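Local coordinates for protein ORF10 (Moritella marina, PDB 6RIW) that forms the ketosynthase-chain length factor part of a polyunsaturated fatty acid synthase, where it probably carries out chain-extending condensation of acyl groups bound to acyl carrier protein, at residues T212-M217 with C672-E677; M233-F238 with Q255-G260. One frame throughout, in Å; residues are numbered along the deposited sequence.

Contact 1 (T212-M217 with C672-E677); sequences TGKANM and CVELAE
Lys214 meets two carboxylates of segment 672-677, one with its ammonium group and one with its carbon chain. The carboxylate of Glu677 receives the ammonium group roughly along its CD-OE1 bond. Lys214 NZ lies 2.7 Å from Glu677 OE1, a hydrogen bond that is also a salt bridge. The other oxygen of this group, OE2, forms a salt bridge with Arg466, so a positive group holds each oxygen and probably keeps the carboxylate from turning. The carboxylate of Glu674 meets carbon instead. Lys214 CD is 4.0 Å from Glu674 OE2, while the polar partners of Glu674 lie elsewhere: Arg671 at OE1 and Ser188 at OE2.

The lysine chain runs past CG of Glu674 in the opposite direction, with Lys214 CE 3.9 Å from that atom. It is extended as far as CE and then bends at the last torsion (chi4 56°). That bend carries NZ toward Glu677 and leaves it 5.8 Å from Glu674 OE2, too far for a direct bond. NZ has a second partner in Asn678 OD1, one residue further along the helix. Tyr209 packs against both Lys214 and Glu674. With an alanine here, Glu677 would probably lose one of its two positive partners and the CG of Glu674 part of its aliphatic cover.

Just before the lysine, Gly213 has positive phi (74°) and ends helix 198-211 in a Schellman motif. The contact ties the loop that follows helix 198-211 of the ketosynthase to helix 668-682 of the chain length factor. In chain order each helix falls between two strands, 189-193 and 217-224 or 659-663 and 687-694, consistent with equivalent places in related folds. Strand 189-193 pairs antiparallel with 659-663, and such pairing of two thiolase folds is characteristic of ketosynthase dimers, here within one chain.

Contact 2 (M233-F238 with Q255-G260); sequences MGFSIF and QGLFAG
Phe235, on the last turns of helix 228-237, faces Leu257 and Ala259 of an extended segment, and the nearest CA atoms, of Phe235 and Ala259, are 8.2 Å apart. No hydrogen bond joins the two segments, so side chains alone make the contact. The phenylalanine is its centre. Its CG stands anti to the carbonyl carbon (chi1 -77°), which sends the ring from the helix toward the extended segment.

Leu257 covers one face of the ring. Its CD1 methyl sits 4.1 Å from the centroid of the Phe235 ring and only 6° off the ring normal, a well-centred CH-pi contact. With CG between the backbone N and the carbonyl carbon (chi1 58°), an uncommon torsion for leucine, the branch reaches the ring with CD1. Ala259 approaches the ring obliquely. Its CB is 3.6 Å from Phe235 CE2 and touches CD2 as well, so the methyl meets the CD2-CE2 side of the ring. Leu257 and Ala259 both point toward the helix, as expected for alternate residues of an extended chain. Phe258, between them, points away and meets the rings of His62 and His247.

Tyr241 and Leu370 add to the packing round Phe235, and the three touching residues are all buried. The same helix also carries Met233 and Ile237, which touch Tyr637 of the chain length factor half.

The contact is apolar core packing in the N-terminal part of the ketosynthase thiolase fold. It sets the helix that follows strand 217-224 against the lead-in and first residues of strand 259-270, the antiparallel neighbour of that strand.

From the N terminus, the chain passes helix 198-211 and reaches 212-217, the first half of contact 1. It then runs through strand 217-224 and helix 228-237. Contact 2 closes a short loop there, with 16 residues between 233-238 and 255-260 and no helix or strand among them. Contact 1 closes much later, at 672-677, after 454 intervening residues. Contact 2 therefore lies wholly within the span of contact 1, and the two do not cross. Their centres are about 36 Å apart, on opposite sides of the chain's centre. Contact 2 ties elements within the ketosynthase, whereas contact 1 joins the ketosynthase to the chain length factor.

Contact 1 (T212-M217 with C672-E677)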
loop_
_atom_site.group_PDB
_atom_site.type_symbol
_atom_site.label_atom_id
_atom_site.label_comp_id
_atom_site.label_asym_id
_atom_site.label_seq_id
_atom_site.Cartn_x
_atom_site.Cartn_y
_atom_site.Cartn_z
ATOM N N THR A 212 12.809 -5.586 19.461
ATOM C CA THR A 212 12.769 -4.426 20.341
ATOM C C THR A 212 11.770 -4.595 21.468
ATOM O O THR A 212 11.627 -3.689 22.292
ATOM C CB THR A 212 12.446 -3.151 19.548
ATOM O OG1 THR A 212 11.160 -3.273 18.924
ATOM C CG2 THR A 212 13.509 -2.893 18.453
ATOM N N GLY A 213 11.067 -5.721 21.520
ATOM C CA GLY A 213 10.067 -5.883 22.552
ATOM C C GLY A 213 8.803 -5.075 22.352
ATOM O O GLY A 213 8.009 -4.943 23.290
ATOM N N LYS A 214 8.584 -4.521 21.157
ATOM C CA LYS A 214 7.310 -3.872 20.869
ATOM C C LYS A 214 6.159 -4.866 20.874
ATOM O O LYS A 214 5.002 -4.456 21.035
ATOM C CB LYS A 214 7.391 -3.130 19.530
ATOM C CG LYS A 214 8.205 -1.823 19.625
ATOM C CD LYS A 214 7.872 -0.806 18.507
ATOM C CE LYS A 214 8.617 0.532 18.718
ATOM N NZ LYS A 214 10.148 0.437 18.829
ATOM N N ALA A 215 6.461 -6.159 20.744
ATOM C CA ALA A 215 5.469 -7.220 20.784
ATOM C C ALA A 215 6.137 -8.480 21.318
ATOM O O ALA A 215 7.368 -8.593 21.317
ATOM C CB ALA A 215 4.879 -7.489 19.387
ATOM N N ASN A 216 5.308 -9.423 21.778
ATOM C CA ASN A 216 5.764 -10.753 22.179
ATOM C C ASN A 216 5.353 -11.834 21.194
ATOM O O ASN A 216 5.837 -12.965 21.295
ATOM C CB ASN A 216 5.238 -11.099 23.579
ATOM C CG ASN A 216 5.770 -10.154 24.640
ATOM O OD1 ASN A 216 6.889 -9.638 24.530
ATOM N ND2 ASN A 216 4.960 -9.897 25.658
ATOM N N MET A 217 4.495 -11.500 20.235
ATOM C CA MET A 217 4.139 -12.359 19.125
ATOM C C MET A 217 3.832 -11.432 17.959
ATOM O O MET A 217 3.381 -10.298 18.165
ATOM C CB MET A 217 2.926 -13.242 19.476
ATOM C CG MET A 217 2.571 -14.317 18.456
ATOM S SD MET A 217 1.196 -15.366 19.033
ATOM C CE MET A 217 0.842 -14.652 20.646
ATOM N N CYS A 672 4.505 5.290 10.842
ATOM C CA CYS A 672 5.841 5.500 10.271
ATOM C C CYS A 672 6.819 6.007 11.316
ATOM O O CYS A 672 8.005 5.640 11.305
ATOM C CB CYS A 672 5.785 6.508 9.116
ATOM S SG CYS A 672 5.034 5.877 7.600
ATOM N N VAL A 673 6.371 6.912 12.184
ATOM C CA VAL A 673 7.252 7.396 13.248
ATOM C C VAL A 673 7.707 6.230 14.123
ATOM O O VAL A 673 8.894 6.087 14.445
ATOM C CB VAL A 673 6.533 8.487 14.059
ATOM C CG1 VAL A 673 7.353 8.894 15.287
ATOM C CG2 VAL A 673 6.215 9.709 13.161
ATOM N N GLU A 674 6.755 5.372 14.521
ATOM C CA GLU A 674 7.068 4.177 15.305
ATOM C C GLU A 674 8.022 3.256 14.560
ATOM O O GLU A 674 8.988 2.740 15.141
ATOM C CB GLU A 674 5.779 3.431 15.643
ATOM C CG GLU A 674 5.965 2.068 16.330
ATOM C CD GLU A 674 4.615 1.424 16.713
ATOM O OE1 GLU A 674 3.729 1.229 15.830
ATOM O OE2 GLU A 674 4.436 1.135 17.909
ATOM N N LEU A 675 7.779 3.048 13.272
ATOM C CA LEU A 675 8.683 2.221 12.465
ATOM C C LEU A 675 10.076 2.842 12.356
ATOM O O LEU A 675 11.093 2.137 12.479
ATOM C CB LEU A 675 8.075 2.009 11.072
ATOM C CG LEU A 675 8.889 1.202 10.048
ATOM C CD1 LEU A 675 9.317 -0.135 10.656
ATOM C CD2 LEU A 675 8.027 0.985 8.782
ATOM N N ALA A 676 10.152 4.155 12.116
ATOM C CA ALA A 676 11.464 4.799 12.017
ATOM C C ALA A 676 12.271 4.594 13.304
ATOM O O ALA A 676 13.461 4.248 13.260
ATOM C CB ALA A 676 11.300 6.283 11.702
ATOM N N GLU A 677 11.631 4.786 14.461
ATOM C CA GLU A 677 12.299 4.474 15.731
ATOM C C GLU A 677 12.836 3.043 15.721
ATOM O O GLU A 677 13.992 2.779 16.078
ATOM C CB GLU A 677 11.328 4.671 16.900
ATOM C CG GLU A 677 11.943 4.346 18.253
ATOM C CD GLU A 677 10.926 4.156 19.372
ATOM O OE1 GLU A 677 10.369 3.034 19.496
ATOM O OE2 GLU A 677 10.710 5.119 20.150
#

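Contact 2 (M233-F238 with Q255-G260)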
loop_
_atom_site.group_PDB
_atom_site.type_symbol
_atom_site.label_atom_id
_atom_site.label_comp_id
_atom_site.label_asym_id
_atom_site.label_seq_id
_atom_site.Cartn_x
_atom_site.Cartn_y
_atom_site.Cartn_z
ATOM N N MET A 233 -4.029 -5.444 -17.334
ATOM C CA MET A 233 -3.751 -4.297 -18.192
ATOM C C MET A 233 -2.367 -3.730 -17.911
ATOM O O MET A 233 -1.645 -3.332 -18.837
ATOM C CB MET A 233 -4.823 -3.216 -18.005
ATOM C CG MET A 233 -6.180 -3.590 -18.571
ATOM S SD MET A 233 -6.168 -3.833 -20.374
ATOM C CE MET A 233 -7.834 -4.472 -20.628
ATOM N N GLY A 234 -1.963 -3.707 -16.638
ATOM C CA GLY A 234 -0.637 -3.211 -16.307
ATOM C C GLY A 234 0.472 -4.077 -16.881
ATOM O O GLY A 234 1.398 -3.580 -17.531
ATOM N N PHE A 235 0.410 -5.379 -16.639
ATOM C CA PHE A 235 1.468 -6.230 -17.173
ATOM C C PHE A 235 1.428 -6.290 -18.698
ATOM O O PHE A 235 2.462 -6.550 -19.331
ATOM C CB PHE A 235 1.375 -7.632 -16.558
ATOM C CG PHE A 235 1.912 -7.700 -15.150
ATOM C CD1 PHE A 235 3.201 -7.258 -14.866
ATOM C CD2 PHE A 235 1.119 -8.154 -14.112
ATOM C CE1 PHE A 235 3.701 -7.292 -13.567
ATOM C CE2 PHE A 235 1.608 -8.190 -12.811
ATOM C CZ PHE A 235 2.897 -7.765 -12.536
ATOM N N SER A 236 0.269 -6.030 -19.308
ATOM C CA SER A 236 0.243 -5.917 -20.761
ATOM C C SER A 236 0.964 -4.658 -21.238
ATOM O O SER A 236 1.735 -4.722 -22.205
ATOM C CB SER A 236 -1.195 -5.959 -21.276
ATOM O OG SER A 236 -1.760 -7.215 -20.948
ATOM N N ILE A 237 0.751 -3.506 -20.579
ATOM C CA ILE A 237 1.441 -2.298 -21.049
ATOM C C ILE A 237 2.931 -2.369 -20.728
ATOM O O ILE A 237 3.761 -1.813 -21.462
ATOM C CB ILE A 237 0.796 -1.008 -20.491
ATOM C CG1 ILE A 237 1.369 0.230 -21.193
ATOM C CG2 ILE A 237 1.004 -0.865 -19.033
ATOM C CD1 ILE A 237 0.881 0.381 -22.650
ATOM N N PHE A 238 3.303 -3.053 -19.650
ATOM C CA PHE A 238 4.709 -3.324 -19.363
ATOM C C PHE A 238 5.322 -4.348 -20.317
ATOM O O PHE A 238 6.542 -4.552 -20.267
ATOM C CB PHE A 238 4.869 -3.837 -17.930
ATOM C CG PHE A 238 4.483 -2.833 -16.861
ATOM C CD1 PHE A 238 4.395 -1.479 -17.151
ATOM C CD2 PHE A 238 4.235 -3.253 -15.569
ATOM C CE1 PHE A 238 4.057 -0.552 -16.166
ATOM C CE2 PHE A 238 3.896 -2.335 -14.571
ATOM C CZ PHE A 238 3.795 -0.982 -14.879
ATOM N N GLN A 255 9.747 -16.213 -21.715
ATOM C CA GLN A 255 9.750 -14.843 -22.214
ATOM C C GLN A 255 8.997 -13.857 -21.325
ATOM O O GLN A 255 8.782 -12.714 -21.740
ATOM C CB GLN A 255 9.198 -14.807 -23.637
ATOM C CG GLN A 255 10.155 -15.449 -24.622
ATOM C CD GLN A 255 9.737 -15.259 -26.058
ATOM O OE1 GLN A 255 8.609 -14.842 -26.341
ATOM N NE2 GLN A 255 10.645 -15.574 -26.982
ATOM N N GLY A 256 8.620 -14.247 -20.114
ATOM C CA GLY A 256 7.826 -13.365 -19.283
ATOM C C GLY A 256 7.253 -14.113 -18.100
ATOM O O GLY A 256 7.604 -15.267 -17.829
ATOM N N LEU A 257 6.361 -13.423 -17.395
ATOM C CA LEU A 257 5.714 -13.971 -16.214
ATOM C C LEU A 257 4.207 -14.052 -16.423
ATOM O O LEU A 257 3.637 -13.418 -17.322
ATOM C CB LEU A 257 6.020 -13.112 -14.958
ATOM C CG LEU A 257 5.632 -11.620 -14.994
ATOM C CD1 LEU A 257 4.142 -11.355 -14.685
ATOM C CD2 LEU A 257 6.492 -10.844 -13.997
ATOM N N PHE A 258 3.570 -14.851 -15.573
ATOM C CA PHE A 258 2.139 -14.771 -15.307
ATOM C C PHE A 258 1.960 -14.281 -13.873
ATOM O O PHE A 258 2.718 -14.673 -12.978
ATOM C CB PHE A 258 1.442 -16.129 -15.448
ATOM C CG PHE A 258 1.534 -16.744 -16.822
ATOM C CD1 PHE A 258 1.614 -15.959 -17.966
ATOM C CD2 PHE A 258 1.517 -18.126 -16.958
ATOM C CE1 PHE A 258 1.679 -16.549 -19.243
ATOM C CE2 PHE A 258 1.575 -18.729 -18.223
ATOM C CZ PHE A 258 1.669 -17.943 -19.360
ATOM N N ALA A 259 0.979 -13.409 -13.664
ATOM C CA ALA A 259 0.701 -12.858 -12.343
ATOM C C ALA A 259 -0.277 -13.759 -11.586
ATOM O O ALA A 259 -0.765 -14.760 -12.109
ATOM C CB ALA A 259 0.161 -11.439 -12.467
ATOM N N GLY A 260 -0.571 -13.410 -10.333
ATOM C CA GLY A 260 -1.353 -14.291 -9.486
ATOM C C GLY A 260 -1.897 -13.538 -8.287
ATOM O O GLY A 260 -1.625 -12.351 -8.091
#